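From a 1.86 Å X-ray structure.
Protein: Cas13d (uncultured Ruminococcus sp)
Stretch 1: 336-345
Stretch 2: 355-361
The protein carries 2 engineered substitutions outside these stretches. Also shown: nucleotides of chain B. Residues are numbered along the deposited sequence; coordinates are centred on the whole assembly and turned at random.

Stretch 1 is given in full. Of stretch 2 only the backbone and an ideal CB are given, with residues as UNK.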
# COMPACT_ATOMS: atom_id res chain seq x y z
N GLY A 336 11.30 28.25 -7.54
CA GLY A 336 11.26 27.30 -6.41
C GLY A 336 12.34 26.24 -6.52
O GLY A 336 12.63 25.62 -5.52
N ASN A 337 12.84 25.99 -7.72
CA ASN A 337 13.85 24.94 -7.97
C ASN A 337 15.12 25.53 -8.57
O ASN A 337 15.86 24.80 -9.18
CB ASN A 337 13.24 23.84 -8.85
CG ASN A 337 12.16 23.09 -8.12
OD1 ASN A 337 12.44 22.16 -7.41
ND2 ASN A 337 10.93 23.53 -8.25
N LYS A 338 15.36 26.81 -8.32
CA LYS A 338 16.48 27.57 -8.94
C LYS A 338 17.85 27.00 -8.58
O LYS A 338 18.72 27.08 -9.40
CB LYS A 338 16.40 29.06 -8.59
CG LYS A 338 16.52 29.37 -7.11
CD LYS A 338 16.06 30.74 -6.74
CE LYS A 338 17.03 31.81 -7.17
NZ LYS A 338 16.61 33.14 -6.69
N VAL A 339 18.03 26.52 -7.37
CA VAL A 339 19.40 26.04 -7.06
C VAL A 339 19.77 24.86 -7.95
O VAL A 339 20.79 24.91 -8.59
CB VAL A 339 19.46 25.63 -5.59
CG1 VAL A 339 20.77 24.95 -5.27
CG2 VAL A 339 19.18 26.78 -4.66
N ASN A 340 18.95 23.82 -7.99
CA ASN A 340 19.29 22.65 -8.83
C ASN A 340 19.27 23.04 -10.31
O ASN A 340 20.13 22.60 -11.03
CB ASN A 340 18.39 21.45 -8.53
CG ASN A 340 18.69 20.86 -7.17
OD1 ASN A 340 19.46 21.41 -6.42
ND2 ASN A 340 18.08 19.73 -6.87
N ILE A 341 18.29 23.84 -10.72
CA ILE A 341 18.19 24.19 -12.16
C ILE A 341 19.45 24.96 -12.59
O ILE A 341 20.00 24.62 -13.62
CB ILE A 341 16.90 24.95 -12.46
CG1 ILE A 341 15.69 24.01 -12.41
CG2 ILE A 341 17.00 25.65 -13.79
CD1 ILE A 341 14.37 24.70 -12.31
N SER A 342 19.92 25.90 -11.78
CA SER A 342 21.13 26.69 -12.14
C SER A 342 22.33 25.77 -12.27
O SER A 342 22.99 25.83 -13.27
CB SER A 342 21.41 27.70 -11.09
OG SER A 342 20.41 28.67 -11.07
N LEU A 343 22.53 24.89 -11.30
CA LEU A 343 23.69 23.98 -11.30
C LEU A 343 23.64 23.11 -12.55
O LEU A 343 24.66 22.89 -13.14
CB LEU A 343 23.54 23.08 -10.08
CG LEU A 343 24.54 23.25 -8.94
CD1 LEU A 343 25.33 24.54 -9.05
CD2 LEU A 343 23.84 23.14 -7.60
N LEU A 344 22.47 22.59 -12.89
CA LEU A 344 22.32 21.68 -14.05
C LEU A 344 22.58 22.40 -15.37
O LEU A 344 23.19 21.82 -16.25
CB LEU A 344 20.92 21.07 -13.99
CG LEU A 344 20.72 20.08 -12.85
CD1 LEU A 344 19.28 19.63 -12.79
CD2 LEU A 344 21.65 18.90 -13.02
N ILE A 345 22.09 23.62 -15.49
CA ILE A 345 22.30 24.40 -16.74
C ILE A 345 23.80 24.63 -16.91
O ILE A 345 24.30 24.40 -17.98
CB ILE A 345 21.50 25.70 -16.67
CG1 ILE A 345 20.01 25.44 -16.89
CG2 ILE A 345 22.04 26.73 -17.64
CD1 ILE A 345 19.14 26.61 -16.59
N UNK A 355 15.20 23.22 -22.40
CA UNK A 355 15.06 21.75 -22.42
C UNK A 355 15.33 21.19 -21.03
O UNK A 355 14.59 20.35 -20.60
CB UNK A 355 16.01 21.12 -23.44
N UNK A 356 16.36 21.68 -20.37
CA UNK A 356 16.72 21.20 -19.02
C UNK A 356 15.58 21.52 -18.06
O UNK A 356 15.26 20.69 -17.24
CB UNK A 356 18.02 21.83 -18.53
N UNK A 357 15.00 22.70 -18.17
CA UNK A 357 13.91 23.11 -17.26
C UNK A 357 12.71 22.18 -17.47
O UNK A 357 12.14 21.75 -16.49
CB UNK A 357 13.51 24.57 -17.50
N UNK A 358 12.37 21.88 -18.71
CA UNK A 358 11.23 20.98 -18.98
C UNK A 358 11.55 19.58 -18.44
O UNK A 358 10.68 18.98 -17.83
CB UNK A 358 10.92 20.92 -20.48
N UNK A 359 12.76 19.10 -18.65
CA UNK A 359 13.15 17.76 -18.15
C UNK A 359 13.10 17.74 -16.62
O UNK A 359 12.72 16.74 -16.08
CB UNK A 359 14.55 17.38 -18.64
N UNK A 360 13.54 18.81 -15.99
CA UNK A 360 13.54 18.89 -14.51
C UNK A 360 12.11 18.86 -13.96
O UNK A 360 11.87 18.20 -12.98
CB UNK A 360 14.25 20.16 -14.04
N UNK A 361 11.19 19.54 -14.64
CA UNK A 361 9.78 19.50 -14.19
C UNK A 361 9.31 18.05 -14.30
O UNK A 361 8.62 17.59 -13.43
CB UNK A 361 8.89 20.43 -15.02
P U B 43 10.04 14.81 -4.06
OP1 U B 43 9.21 13.87 -4.91
OP2 U B 43 11.49 14.61 -3.99
O5' U B 43 9.68 16.24 -4.64
C5' U B 43 10.17 17.44 -4.01
C4' U B 43 10.06 18.60 -4.98
O4' U B 43 8.65 18.83 -5.15
C3' U B 43 10.62 19.94 -4.46
O3' U B 43 11.98 19.97 -4.84
C2' U B 43 9.73 20.95 -5.20
O2' U B 43 10.17 20.95 -6.54
C1' U B 43 8.37 20.24 -5.18
N1 U B 43 7.53 20.58 -4.03
C2 U B 43 7.01 21.85 -3.96
O2 U B 43 7.16 22.67 -4.83
N3 U B 43 6.28 22.11 -2.84
C4 U B 43 6.02 21.26 -1.79
O4 U B 43 5.33 21.65 -0.85
C5 U B 43 6.59 19.96 -1.93
C6 U B 43 7.31 19.67 -3.01
P A B 44 13.18 20.05 -3.77
OP1 A B 44 14.42 19.79 -4.53
OP2 A B 44 12.86 19.09 -2.66
O5' A B 44 12.98 21.50 -3.13
C5' A B 44 13.48 22.67 -3.87
C4' A B 44 13.63 23.86 -2.97
O4' A B 44 12.34 24.30 -2.47
C3' A B 44 14.47 23.57 -1.72
O3' A B 44 15.24 24.71 -1.34
C2' A B 44 13.41 23.23 -0.70
O2' A B 44 13.79 23.48 0.63
C1' A B 44 12.32 24.22 -1.06
N9 A B 44 11.00 23.78 -0.65
C8 A B 44 10.40 22.54 -0.78
N7 A B 44 9.17 22.51 -0.36
C5 A B 44 8.92 23.81 0.06
C6 A B 44 7.79 24.43 0.59
N6 A B 44 6.65 23.78 0.83
N1 A B 44 7.88 25.74 0.90
C2 A B 44 9.02 26.39 0.66
N3 A B 44 10.16 25.91 0.15
C4 A B 44 10.04 24.60 -0.13

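Stretch 2 is helical throughout, with phi near -64° and psi near -42° at every position. Its axis runs at 134° to the helix of Ile-341 and its neighbours, with a closest approach of 10.2 Å. No position demands glycine, and proline would suit none inside a continuing helix.

Position 355 has no atom of stretch 1 within 5.5 Å of its ideal CB. Stretch 1 sets no requirement, so many side chains would suit. The residue is Asp-355. It does not touch stretch 1.

Position 356 points toward stretch 1. Its ideal CB lies 4.4 Å from Ile-345 CG1 and 5.4 Å from Leu-344 CB. The surroundings are aliphatic, and no side chain of stretch 1 offers a polar partner here. Isoleucine, leucine, valine or methionine would suit. The residue is Ile-356, with chi1 m and chi2 t. Its CG2 packs 4.1 Å from Leu-344 CB and 4.1 Å from Ile-345 CG1. Its CD1 reaches the backbone, 3.9 Å from Ile-345 CA.

Position 357 points sideways. Its ideal CB is 5.2 Å from Ile-341 CG2, so a side chain can touch the first helix along its flank. A medium apolar side chain such as valine, leucine or isoleucine would suit; one that ends at CB would fall short of Ile-341 CG2. The residue is Ile-357. Its CG1 meets Ile-341 CG2 at 3.9 Å. This is also where the backbones come close, with Ile-341 CA 6.7 Å from Ile-357 CA.

Position 358 is out of reach of stretch 1, and its ideal CB has no neighbour there. A long polar or charged residue is as acceptable as a small one. The residue is Arg-358. It forms a long salt bridge one turn back, with NH2 3.7 Å from Asp-355 OD1.

Position 359 also lies out of reach, and stretch 1 does not select its residue, so polar and apolar side chains alike would suit. It is Leu-359, which makes no contact across the stretches.

Position 360 points toward stretch 1 and has the most to read. Its ideal CB is 4.4 Å from Ile-341 CG1 and 5.2 Å from Leu-344 CD1. Apolar walls therefore come first. Farther along lie the amides of Asn-337 and Asn-340, and beyond them the RNA. Leucine, methionine or phenylalanine could use the walls; a long side chain with a polar tip could also reach the amides. The residue is Tyr-360, with chi1 t. Its CD1 lies 3.6 Å from Leu-344 CD1, and its CD2 lies 4.0 Å from Ile-341 CG1. Asn-337 OD1 sits at the ring edge, 3.8 Å from Tyr-360 CE2. The hydroxyl accepts a hydrogen bond from Asn-340 ND2, 3.0 Å from Tyr-360 OH. Tyr-360 OH also donates to a water, whose O lies 2.6 Å away. That water donates to Asn-337 OD1 and to OP1 of A44, linking the tyrosine to the RNA backbone.

Position 361 points sideways, but its ideal CB finds nothing of stretch 1 within 5.5 Å. Many residues would suit. It is Tyr-361, whose hydroxyl is hydrogen-bonded elsewhere in the structure.

Stretch 2 (355-361) DIIRLYY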
# COMPACT_ATOMS: atom_id res chain seq x y z
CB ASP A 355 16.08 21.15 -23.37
CG ASP A 355 15.60 19.87 -23.99
OD1 ASP A 355 14.38 19.68 -24.02
OD2 ASP A 355 16.43 19.08 -24.41
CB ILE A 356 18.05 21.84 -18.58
CG1 ILE A 356 19.21 21.24 -19.38
CG2 ILE A 356 18.28 21.70 -17.09
CD1 ILE A 356 20.47 22.01 -19.27
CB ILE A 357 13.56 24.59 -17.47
CG1 ILE A 357 14.70 25.48 -16.97
CG2 ILE A 357 12.26 24.93 -16.80
CD1 ILE A 357 14.62 26.92 -17.42
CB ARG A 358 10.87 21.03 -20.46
CG ARG A 358 10.32 22.38 -20.87
CD ARG A 358 9.70 22.40 -22.24
NE ARG A 358 10.67 22.05 -23.25
CZ ARG A 358 11.22 22.91 -24.09
NH1 ARG A 358 10.85 24.17 -24.09
NH2 ARG A 358 12.13 22.50 -24.94
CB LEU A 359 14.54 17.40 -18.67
CG LEU A 359 14.58 16.92 -20.12
CD1 LEU A 359 15.99 16.98 -20.67
CD2 LEU A 359 14.03 15.52 -20.25
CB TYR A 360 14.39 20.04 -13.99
CG TYR A 360 14.74 19.87 -12.54
CD1 TYR A 360 15.74 19.02 -12.15
CD2 TYR A 360 14.03 20.52 -11.55
CE1 TYR A 360 16.06 18.83 -10.82
CE2 TYR A 360 14.34 20.36 -10.22
CZ TYR A 360 15.36 19.51 -9.85
OH TYR A 360 15.67 19.34 -8.54
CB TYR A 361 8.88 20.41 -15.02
CG TYR A 361 7.44 20.39 -14.57
CD1 TYR A 361 7.00 21.21 -13.57
CD2 TYR A 361 6.53 19.52 -15.13
CE1 TYR A 361 5.69 21.18 -13.12
CE2 TYR A 361 5.22 19.47 -14.70
CZ TYR A 361 4.80 20.31 -13.69
OH TYR A 361 3.51 20.29 -13.26
O HOH W 1 14.81 21.02 -6.82
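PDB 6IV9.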